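Local coordinates for protein lipase (Pelosinus fermentans, PDB 5AH0) that hydrolyses ester bonds as a zinc-containing lipase of the alpha/beta-hydrolase clan and also breaks down the polyester poly(butylene adipate-co-terephthalate), at residues G176-N181 with P285-F290; A184-F189 with N275-V280. All blocks are in the same frame, centred on the assembly; numbering follows the deposited sequence.

Contact 1: residues G176-N181 with P285-F290; sequences GDFAKN and PLLYPF
Phe-178 swings CG anti to its backbone N (chi1 -180°), whereas Phe-290 has CG anti to its carbonyl carbon (chi1 -57°), and the two rings meet as a T-shaped (edge-to-face) pair. Their centroids lie 4.9 Å apart with the planes turned 84° against each other. The edge of Phe-178 supplies the contact: its CD1 stands over the centre of the Phe-290 ring, 3.5 Å from Phe-290 CD2. Phe-178 CB adds a CH-pi contact over the Phe-290 face, 4.2 Å from the ring centroid. Pro-289 CG covers the opposite face, offset toward the rim, so the Phe-290 ring is held between a neighbour in its own segment and the 173-190 helix. In this alpha/beta-hydrolase fold the contact joins that long helix to the type I beta turn Pro-285 to Tyr-288 and the start of helix 288-294. An alanine in place of Phe-290 would probably open a gap beside helix 173-190 and leave the edge of Phe-178 without the face it points into. Farther along the Phe-178 edge, CE1 meets Leu-287 CD2 at 3.8 Å, and both side chains also touch Val-317. At the rim of Phe-290, near its plane, lie Asp-177 OD2 and Asn-181 ND2. The Asn-181 amide is tied back to its own helix, ND2 giving a hydrogen bond of 2.7 Å to Asp-177 O from above the carbonyl plane. That oxygen also accepts from Asn-181 N, which reaches it from the other face. Asn-181 CB packs on Leu-286 CD1 at 3.9 Å.

Contact 2: residues A184-F189 with N275-V280; sequences ASLASF and NELPHV
The last turns of helix 173-190 run past an irregular segment, 275-280, approaching most closely where the CA atoms of Ser-185 and Pro-278 are 5.7 Å apart. This is a helix-on-loop contact of the alpha/beta-hydrolase fold, the loop being part of the connection from strand 258-265 to helix 288-294. With CG anti to the backbone N (chi1 -173°), Phe-189 has CG 4.1 Å from Leu-277 CD2. The ring lies obliquely against the loop, Phe-189 CE1 coming within 3.4 Å of Glu-276 O. The side chains of Leu-277 and Pro-278 each cross Phe-189 at about a right angle. Leu-277 CD2 is shared, touching Phe-189 CD2 and Leu-186 CD2, each at 3.9 Å, while Pro-278 CD packs on Phe-189 CB. Toward the other end of the loop segment, Val-280 CG2 rests on the helix backbone, 3.6 Å from Ala-184 O, and also nears Ser-188 CB. Among these carbon contacts, most of them apolar, Ser-185, a buried residue, has its hydroxyl satisfied by a single polar partner across the contact: OG donates to Pro-278 O at 2.7 Å, with a C=O...donor angle of 139° and the donor tilted 16° from the carbonyl plane.

Overall arrangement
From the N terminus, the chain passes through the first strands of the parallel sheet and, after strand 153-159, enters helix 173-190, which supplies the first segment of both contacts: 176-181 to contact 1, then 184-189 to contact 2. It next runs through helices 215-223 and 241-250 and strand 258-265 of the sheet before returning. Segment 275-280 closes the inner loop at contact 2, and segment 285-290 closes the outer one at contact 1, so contact 2 is nested within contact 1. Together they tie helix 173-190 to the connection after strand 258-265 and to the start of helix 288-294. The two returning segments also meet, with a probable hydrogen bond from Leu-286 N to Leu-277 O.

Contact 1: residues G176-N181 with P285-F290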
loop_
_atom_site.group_PDB
_atom_site.type_symbol
_atom_site.label_atom_id
_atom_site.label_comp_id
_atom_site.label_asym_id
_atom_site.label_seq_id
_atom_site.Cartn_x
_atom_site.Cartn_y
_atom_site.Cartn_z
ATOM N N GLY A 176 -2.788 -15.833 -4.806
ATOM C CA GLY A 176 -4.178 -15.865 -5.227
ATOM C C GLY A 176 -5.100 -16.479 -4.182
ATOM O O GLY A 176 -6.272 -16.113 -4.082
ATOM N N ASP A 177 -4.585 -17.424 -3.403
ATOM C CA ASP A 177 -5.396 -18.015 -2.354
ATOM C C ASP A 177 -5.685 -16.965 -1.294
ATOM O O ASP A 177 -6.801 -16.873 -0.777
ATOM C CB ASP A 177 -4.702 -19.210 -1.714
ATOM C CG ASP A 177 -5.526 -19.822 -0.597
ATOM O OD1 ASP A 177 -6.432 -20.632 -0.898
ATOM O OD2 ASP A 177 -5.292 -19.475 0.582
ATOM N N PHE A 178 -4.666 -16.169 -0.978
ATOM C CA PHE A 178 -4.827 -15.111 -0.001
ATOM C C PHE A 178 -5.842 -14.079 -0.480
ATOM O O PHE A 178 -6.677 -13.619 0.289
ATOM C CB PHE A 178 -3.508 -14.414 0.295
ATOM C CG PHE A 178 -3.652 -13.321 1.300
ATOM C CD1 PHE A 178 -3.719 -13.625 2.645
ATOM C CD2 PHE A 178 -3.795 -12.004 0.903
ATOM C CE1 PHE A 178 -3.901 -12.630 3.579
ATOM C CE2 PHE A 178 -3.976 -10.998 1.839
ATOM C CZ PHE A 178 -4.031 -11.312 3.171
ATOM N N ALA A 179 -5.758 -13.698 -1.749
ATOM C CA ALA A 179 -6.671 -12.696 -2.262
ATOM C C ALA A 179 -8.110 -13.183 -2.159
ATOM O O ALA A 179 -8.952 -12.522 -1.538
ATOM C CB ALA A 179 -6.325 -12.342 -3.693
ATOM N N LYS A 180 -8.378 -14.348 -2.751
ATOM C CA LYS A 180 -9.706 -14.937 -2.715
ATOM C C LYS A 180 -10.243 -15.011 -1.292
ATOM O O LYS A 180 -11.375 -14.599 -1.025
ATOM C CB LYS A 180 -9.682 -16.332 -3.329
ATOM C CG LYS A 180 -9.535 -16.342 -4.843
ATOM C CD LYS A 180 -8.993 -17.683 -5.316
ATOM C CE LYS A 180 -9.318 -17.900 -6.779
ATOM N NZ LYS A 180 -8.639 -19.090 -7.332
ATOM N N ASN A 181 -9.422 -15.492 -0.364
ATOM C CA ASN A 181 -9.883 -15.655 1.006
ATOM C C ASN A 181 -10.119 -14.330 1.722
ATOM O O ASN A 181 -11.003 -14.233 2.568
ATOM C CB ASN A 181 -8.896 -16.498 1.795
ATOM C CG ASN A 181 -9.086 -17.974 1.548
ATOM O OD1 ASN A 181 -10.032 -18.583 2.061
ATOM N ND2 ASN A 181 -8.192 -18.564 0.755
ATOM N N PRO A 285 -8.520 -17.774 12.545
ATOM C CA PRO A 285 -8.335 -16.402 12.030
ATOM C C PRO A 285 -7.853 -16.442 10.562
ATOM O O PRO A 285 -7.163 -17.407 10.212
ATOM C CB PRO A 285 -7.265 -15.823 12.953
ATOM C CG PRO A 285 -7.480 -16.562 14.265
ATOM C CD PRO A 285 -7.847 -17.990 13.836
ATOM N N LEU A 286 -8.199 -15.442 9.743
ATOM C CA LEU A 286 -7.804 -15.406 8.331
ATOM C C LEU A 286 -6.307 -15.613 8.137
ATOM O O LEU A 286 -5.890 -16.387 7.291
ATOM C CB LEU A 286 -8.209 -14.068 7.684
ATOM C CG LEU A 286 -7.815 -13.836 6.217
ATOM C CD1 LEU A 286 -8.413 -14.932 5.337
ATOM C CD2 LEU A 286 -8.285 -12.481 5.697
ATOM N N LEU A 287 -5.499 -14.934 8.943
ATOM C CA LEU A 287 -4.064 -14.925 8.744
ATOM C C LEU A 287 -3.338 -16.170 9.250
ATOM O O LEU A 287 -2.119 -16.289 9.073
ATOM C CB LEU A 287 -3.479 -13.692 9.425
ATOM C CG LEU A 287 -3.973 -12.353 8.870
ATOM C CD1 LEU A 287 -3.284 -11.218 9.577
ATOM C CD2 LEU A 287 -3.711 -12.306 7.375
ATOM N N TYR A 288 -4.068 -17.085 9.893
ATOM C CA TYR A 288 -3.428 -18.233 10.517
ATOM C C TYR A 288 -2.625 -19.114 9.527
ATOM O O TYR A 288 -1.448 -19.376 9.754
ATOM C CB TYR A 288 -4.453 -19.082 11.270
ATOM C CG TYR A 288 -3.841 -20.350 11.832
ATOM C CD1 TYR A 288 -3.009 -20.310 12.946
ATOM C CD2 TYR A 288 -4.080 -21.587 11.238
ATOM C CE1 TYR A 288 -2.426 -21.481 13.461
ATOM C CE2 TYR A 288 -3.515 -22.758 11.744
ATOM C CZ TYR A 288 -2.693 -22.697 12.855
ATOM O OH TYR A 288 -2.127 -23.847 13.347
ATOM N N PRO A 289 -3.252 -19.574 8.432
ATOM C CA PRO A 289 -2.442 -20.420 7.554
ATOM C C PRO A 289 -1.340 -19.640 6.833
ATOM O O PRO A 289 -0.284 -20.200 6.547
ATOM C CB PRO A 289 -3.467 -20.966 6.553
ATOM C CG PRO A 289 -4.501 -19.891 6.477
ATOM C CD PRO A 289 -4.604 -19.344 7.885
ATOM N N PHE A 290 -1.583 -18.372 6.527
ATOM C CA PHE A 290 -0.584 -17.590 5.806
ATOM C C PHE A 290 0.639 -17.275 6.667
ATOM O O PHE A 290 1.772 -17.406 6.200
ATOM C CB PHE A 290 -1.247 -16.325 5.241
ATOM C CG PHE A 290 -2.409 -16.651 4.345
ATOM C CD1 PHE A 290 -2.192 -17.264 3.120
ATOM C CD2 PHE A 290 -3.711 -16.437 4.757
ATOM C CE1 PHE A 290 -3.249 -17.612 2.312
ATOM C CE2 PHE A 290 -4.774 -16.789 3.942
ATOM C CZ PHE A 290 -4.543 -17.370 2.724
#

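Contact 2: residues A184-F189 with N275-V280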
loop_
_atom_site.group_PDB
_atom_site.type_symbol
_atom_site.label_atom_id
_atom_site.label_comp_id
_atom_site.label_asym_id
_atom_site.label_seq_id
_atom_site.Cartn_x
_atom_site.Cartn_y
_atom_site.Cartn_z
ATOM N N ALA A 184 -13.553 -13.256 0.544
ATOM C CA ALA A 184 -14.499 -14.157 1.173
ATOM C C ALA A 184 -14.621 -13.838 2.648
ATOM O O ALA A 184 -15.719 -13.846 3.207
ATOM C CB ALA A 184 -14.066 -15.590 0.978
ATOM N N SER A 185 -13.492 -13.510 3.267
ATOM C CA SER A 185 -13.479 -13.176 4.684
ATOM C C SER A 185 -14.274 -11.912 4.978
ATOM O O SER A 185 -15.038 -11.870 5.934
ATOM C CB SER A 185 -12.051 -12.993 5.186
ATOM O OG SER A 185 -12.046 -12.646 6.564
ATOM N N LEU A 186 -14.083 -10.880 4.159
ATOM C CA LEU A 186 -14.801 -9.623 4.347
ATOM C C LEU A 186 -16.314 -9.810 4.226
ATOM O O LEU A 186 -17.084 -9.280 5.030
ATOM C CB LEU A 186 -14.329 -8.589 3.333
ATOM C CG LEU A 186 -12.881 -8.113 3.446
ATOM C CD1 LEU A 186 -12.608 -7.065 2.366
ATOM C CD2 LEU A 186 -12.573 -7.575 4.835
ATOM N N ALA A 187 -16.729 -10.581 3.226
ATOM C CA ALA A 187 -18.144 -10.849 2.991
ATOM C C ALA A 187 -18.779 -11.539 4.188
ATOM O O ALA A 187 -19.912 -11.241 4.538
ATOM C CB ALA A 187 -18.336 -11.686 1.734
ATOM N N SER A 188 -18.055 -12.459 4.815
ATOM C CA SER A 188 -18.597 -13.152 5.978
ATOM C C SER A 188 -18.663 -12.240 7.193
ATOM O O SER A 188 -19.702 -12.118 7.836
ATOM C CB SER A 188 -17.760 -14.381 6.316
ATOM O OG SER A 188 -18.110 -14.880 7.597
ATOM N N PHE A 189 -17.558 -11.555 7.455
ATOM C CA PHE A 189 -17.391 -10.744 8.652
ATOM C C PHE A 189 -18.378 -9.576 8.743
ATOM O O PHE A 189 -18.778 -9.192 9.837
ATOM C CB PHE A 189 -15.965 -10.217 8.708
ATOM C CG PHE A 189 -15.623 -9.514 9.985
ATOM C CD1 PHE A 189 -15.518 -10.216 11.171
ATOM C CD2 PHE A 189 -15.374 -8.156 9.993
ATOM C CE1 PHE A 189 -15.199 -9.570 12.351
ATOM C CE2 PHE A 189 -15.047 -7.508 11.169
ATOM C CZ PHE A 189 -14.960 -8.220 12.347
ATOM N N ASN A 275 -13.894 -10.975 16.882
ATOM C CA ASN A 275 -13.346 -9.641 16.783
ATOM C C ASN A 275 -12.428 -9.478 15.570
ATOM O O ASN A 275 -11.925 -8.388 15.313
ATOM C CB ASN A 275 -12.578 -9.340 18.075
ATOM C CG ASN A 275 -12.657 -7.896 18.483
ATOM O OD1 ASN A 275 -13.540 -7.160 18.038
ATOM N ND2 ASN A 275 -11.748 -7.484 19.367
ATOM N N GLU A 276 -12.209 -10.557 14.821
ATOM C CA GLU A 276 -11.214 -10.523 13.753
ATOM C C GLU A 276 -11.704 -11.157 12.462
ATOM O O GLU A 276 -12.717 -11.854 12.449
ATOM C CB GLU A 276 -9.926 -11.218 14.201
ATOM C CG GLU A 276 -10.120 -12.641 14.716
ATOM C CD GLU A 276 -8.905 -13.151 15.486
ATOM O OE1 GLU A 276 -7.775 -12.732 15.131
ATOM O OE2 GLU A 276 -9.076 -13.964 16.436
ATOM N N LEU A 277 -10.983 -10.893 11.374
ATOM C CA LEU A 277 -11.286 -11.502 10.087
ATOM C C LEU A 277 -11.125 -13.022 10.149
ATOM O O LEU A 277 -10.062 -13.526 10.502
ATOM C CB LEU A 277 -10.380 -10.935 8.999
ATOM C CG LEU A 277 -10.466 -9.430 8.733
ATOM C CD1 LEU A 277 -9.503 -9.030 7.636
ATOM C CD2 LEU A 277 -11.906 -9.039 8.350
ATOM N N PRO A 278 -12.183 -13.758 9.793
ATOM C CA PRO A 278 -12.082 -15.213 9.850
ATOM C C PRO A 278 -11.590 -15.817 8.546
ATOM O O PRO A 278 -11.740 -15.220 7.476
ATOM C CB PRO A 278 -13.520 -15.640 10.119
ATOM C CG PRO A 278 -14.339 -14.602 9.367
ATOM C CD PRO A 278 -13.551 -13.308 9.449
ATOM N N HIS A 279 -11.002 -17.000 8.649
ATOM C CA HIS A 279 -10.818 -17.843 7.486
ATOM C C HIS A 279 -12.093 -18.659 7.246
ATOM O O HIS A 279 -12.531 -19.435 8.103
ATOM C CB HIS A 279 -9.618 -18.748 7.670
ATOM C CG HIS A 279 -9.124 -19.334 6.393
ATOM N ND1 HIS A 279 -9.747 -20.396 5.778
ATOM C CD2 HIS A 279 -8.080 -18.997 5.602
ATOM C CE1 HIS A 279 -9.099 -20.698 4.669
ATOM N NE2 HIS A 279 -8.090 -19.857 4.534
ATOM N N VAL A 280 -12.721 -18.456 6.101
ATOM C CA VAL A 280 -14.035 -19.053 5.867
ATOM C C VAL A 280 -13.980 -20.578 5.681
ATOM O O VAL A 280 -14.987 -21.266 5.813
ATOM C CB VAL A 280 -14.712 -18.379 4.659
ATOM C CG1 VAL A 280 -16.114 -18.899 4.453
ATOM C CG2 VAL A 280 -14.767 -16.865 4.878
#